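Local coordinates for protein putative phosphosugar isomerase (Silicibacter pomeroyi DSS-3, PDB 3FJ1) that is of unknown function but, as a protein with two SIS domains, probably binds phosphosugars and may act as a sugar isomerase or aminotransferase, at residues A[122-127]-A[138-143]. Sequence-based numbering, arbitrary orientation.
Sequences VALTND and HTIDIH
Two turns built on side-chain acceptors, an ST turn at Thr125 and an Asx turn at Asp141, finish these parallel strands at their C-terminal ends. Thr125 OG1, anti to its backbone N (chi1 -176°), accepts from Asp127 N and bonds to Ser99 O on strand 93-99; Asp141 OD1 accepts from His143 N at 2.9 Å, met from above the carboxylate plane. A hydroxyl and a carboxylate suit these places because each takes a backbone N-H two residues on. One water lies within hydrogen-bonding distance of Asn126 OD1 (2.8 Å) and Asp141 OD1 (2.6 Å), while Asn126 OD1 accepts from Ala144 N and Asn126 ND2 donates to Gly145 O.

Upstream, the strands exchange backbone bonds; Ile140 N reaches Ala123 O at 2.7 Å, nearly along the C=O axis. The last bond, from Ile142 N to Thr125 O, arrives 37° out of the carbonyl plane.

On one face Leu124 and Ile140 lie alongside, with Leu124 CD2 3.6 Å from Ile140 CB; Ile140 and Ile142 pack on helix 153-171, while Val122 reaches helix 8-41. On the other, the methyls Thr125 CG2 and Thr139 CG2 meet at 3.5 Å. At Ile142, chi1 72° sends the CG1-CD1 arm across Asn126 at about a right angle and leaves CG2 against the Thr125 backbone and Leu124 CB; an alanine here removes CG1, CG2 and CD1 and would probably lose the packing on Asn126, Leu124 and helix 153-171.

The strand pair, joined through helix 131-134, thus has an apolar face of Val122, Leu124 and Ile140, a mixed face of small and polar residues, and polar, partly hydrated ends.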
loop_
_atom_site.group_PDB
_atom_site.type_symbol
_atom_site.label_atom_id
_atom_site.label_comp_id
_atom_site.label_asym_id
_atom_site.label_seq_id
_atom_site.Cartn_x
_atom_site.Cartn_y
_atom_site.Cartn_z
ATOM N N VAL A 122 -9.304 8.826 17.389
ATOM C CA VAL A 122 -8.163 8.889 18.293
ATOM C C VAL A 122 -6.937 9.275 17.477
ATOM O O VAL A 122 -6.659 8.637 16.453
ATOM C CB VAL A 122 -7.912 7.518 18.965
ATOM C CG1 VAL A 122 -6.689 7.543 19.881
ATOM C CG2 VAL A 122 -9.159 7.044 19.741
ATOM N N ALA A 123 -6.224 10.321 17.898
ATOM C CA ALA A 123 -5.024 10.775 17.199
ATOM C C ALA A 123 -3.777 10.388 17.980
ATOM O O ALA A 123 -3.734 10.584 19.198
ATOM C CB ALA A 123 -5.046 12.292 16.997
ATOM N N LEU A 124 -2.787 9.830 17.270
ATOM C CA LEU A 124 -1.450 9.553 17.792
ATOM C C LEU A 124 -0.550 10.629 17.136
ATOM O O LEU A 124 -0.350 10.632 15.922
ATOM C CB LEU A 124 -0.957 8.160 17.416
ATOM C CG LEU A 124 -1.828 6.962 17.826
ATOM C CD1 LEU A 124 -1.117 5.621 17.536
ATOM C CD2 LEU A 124 -2.265 7.037 19.266
ATOM N N THR A 125 -0.068 11.560 17.946
ATOM C CA THR A 125 0.638 12.742 17.436
ATOM C C THR A 125 1.663 13.257 18.435
ATOM O O THR A 125 1.551 12.984 19.647
ATOM C CB THR A 125 -0.381 13.883 17.015
ATOM O OG1 THR A 125 0.297 15.004 16.439
ATOM C CG2 THR A 125 -1.226 14.381 18.156
ATOM N N ASN A 126 2.663 13.961 17.893
ATOM C CA ASN A 126 3.721 14.609 18.701
ATOM C C ASN A 126 3.335 16.052 19.083
ATOM O O ASN A 126 4.110 16.749 19.751
ATOM C CB ASN A 126 5.064 14.585 17.945
ATOM C CG ASN A 126 6.272 14.659 18.872
ATOM O OD1 ASN A 126 6.242 14.184 20.022
ATOM N ND2 ASN A 126 7.366 15.261 18.365
ATOM N N ASP A 127 2.177 16.518 18.618
ATOM C CA ASP A 127 1.673 17.837 19.015
ATOM C C ASP A 127 0.220 17.753 19.447
ATOM O O ASP A 127 -0.693 17.751 18.611
ATOM C CB ASP A 127 1.840 18.845 17.877
ATOM C CG ASP A 127 1.497 20.259 18.305
ATOM O OD1 ASP A 127 0.943 20.442 19.414
ATOM O OD2 ASP A 127 1.783 21.182 17.517
ATOM N N HIS A 138 -10.091 11.886 21.138
ATOM C CA HIS A 138 -8.993 11.694 22.056
ATOM C C HIS A 138 -7.669 11.884 21.343
ATOM O O HIS A 138 -7.536 11.543 20.166
ATOM C CB HIS A 138 -9.035 10.274 22.621
ATOM C CG HIS A 138 -10.301 9.962 23.342
ATOM N ND1 HIS A 138 -10.514 10.335 24.648
ATOM C CD2 HIS A 138 -11.424 9.331 22.943
ATOM C CE1 HIS A 138 -11.727 9.966 25.018
ATOM N NE2 HIS A 138 -12.306 9.360 23.999
ATOM N N THR A 139 -6.685 12.416 22.068
ATOM C CA THR A 139 -5.338 12.535 21.534
ATOM C C THR A 139 -4.359 11.849 22.454
ATOM O O THR A 139 -4.362 12.076 23.672
ATOM C CB THR A 139 -4.935 13.978 21.346
ATOM O OG1 THR A 139 -5.803 14.543 20.361
ATOM C CG2 THR A 139 -3.436 14.088 20.883
ATOM N N ILE A 140 -3.529 10.992 21.881
ATOM C CA ILE A 140 -2.447 10.387 22.621
ATOM C C ILE A 140 -1.140 11.046 22.157
ATOM O O ILE A 140 -0.707 10.896 20.992
ATOM C CB ILE A 140 -2.394 8.863 22.419
ATOM C CG1 ILE A 140 -3.637 8.225 23.042
ATOM C CG2 ILE A 140 -1.124 8.298 23.012
ATOM C CD1 ILE A 140 -3.889 6.805 22.652
ATOM N N ASP A 141 -0.524 11.796 23.068
ATOM C CA ASP A 141 0.777 12.409 22.826
ATOM C C ASP A 141 1.848 11.286 22.822
ATOM O O ASP A 141 2.009 10.549 23.814
ATOM C CB ASP A 141 1.046 13.415 23.936
ATOM C CG ASP A 141 2.306 14.244 23.733
ATOM O OD1 ASP A 141 3.250 13.864 23.003
ATOM O OD2 ASP A 141 2.355 15.311 24.395
ATOM N N ILE A 142 2.559 11.161 21.713
ATOM C CA ILE A 142 3.601 10.121 21.559
ATOM C C ILE A 142 4.934 10.393 22.283
ATOM O O ILE A 142 5.792 9.493 22.385
ATOM C CB ILE A 142 3.839 9.775 20.057
ATOM C CG1 ILE A 142 4.578 10.908 19.305
ATOM C CG2 ILE A 142 2.452 9.381 19.403
ATOM C CD1 ILE A 142 4.928 10.581 17.836
ATOM N N HIS A 143 5.106 11.595 22.811
ATOM C CA HIS A 143 6.312 11.927 23.566
ATOM C C HIS A 143 7.637 11.630 22.844
ATOM O O HIS A 143 8.584 11.133 23.438
ATOM C CB HIS A 143 6.265 11.230 24.953
ATOM C CG HIS A 143 5.160 11.714 25.840
ATOM N ND1 HIS A 143 3.876 11.218 25.783
ATOM C CD2 HIS A 143 5.147 12.669 26.798
ATOM C CE1 HIS A 143 3.123 11.838 26.671
ATOM N NE2 HIS A 143 3.874 12.721 27.299
HETATM O O HOH W 1 5.312 15.346 22.356
HETATM O O HOH W 2 2.345 17.615 22.419
#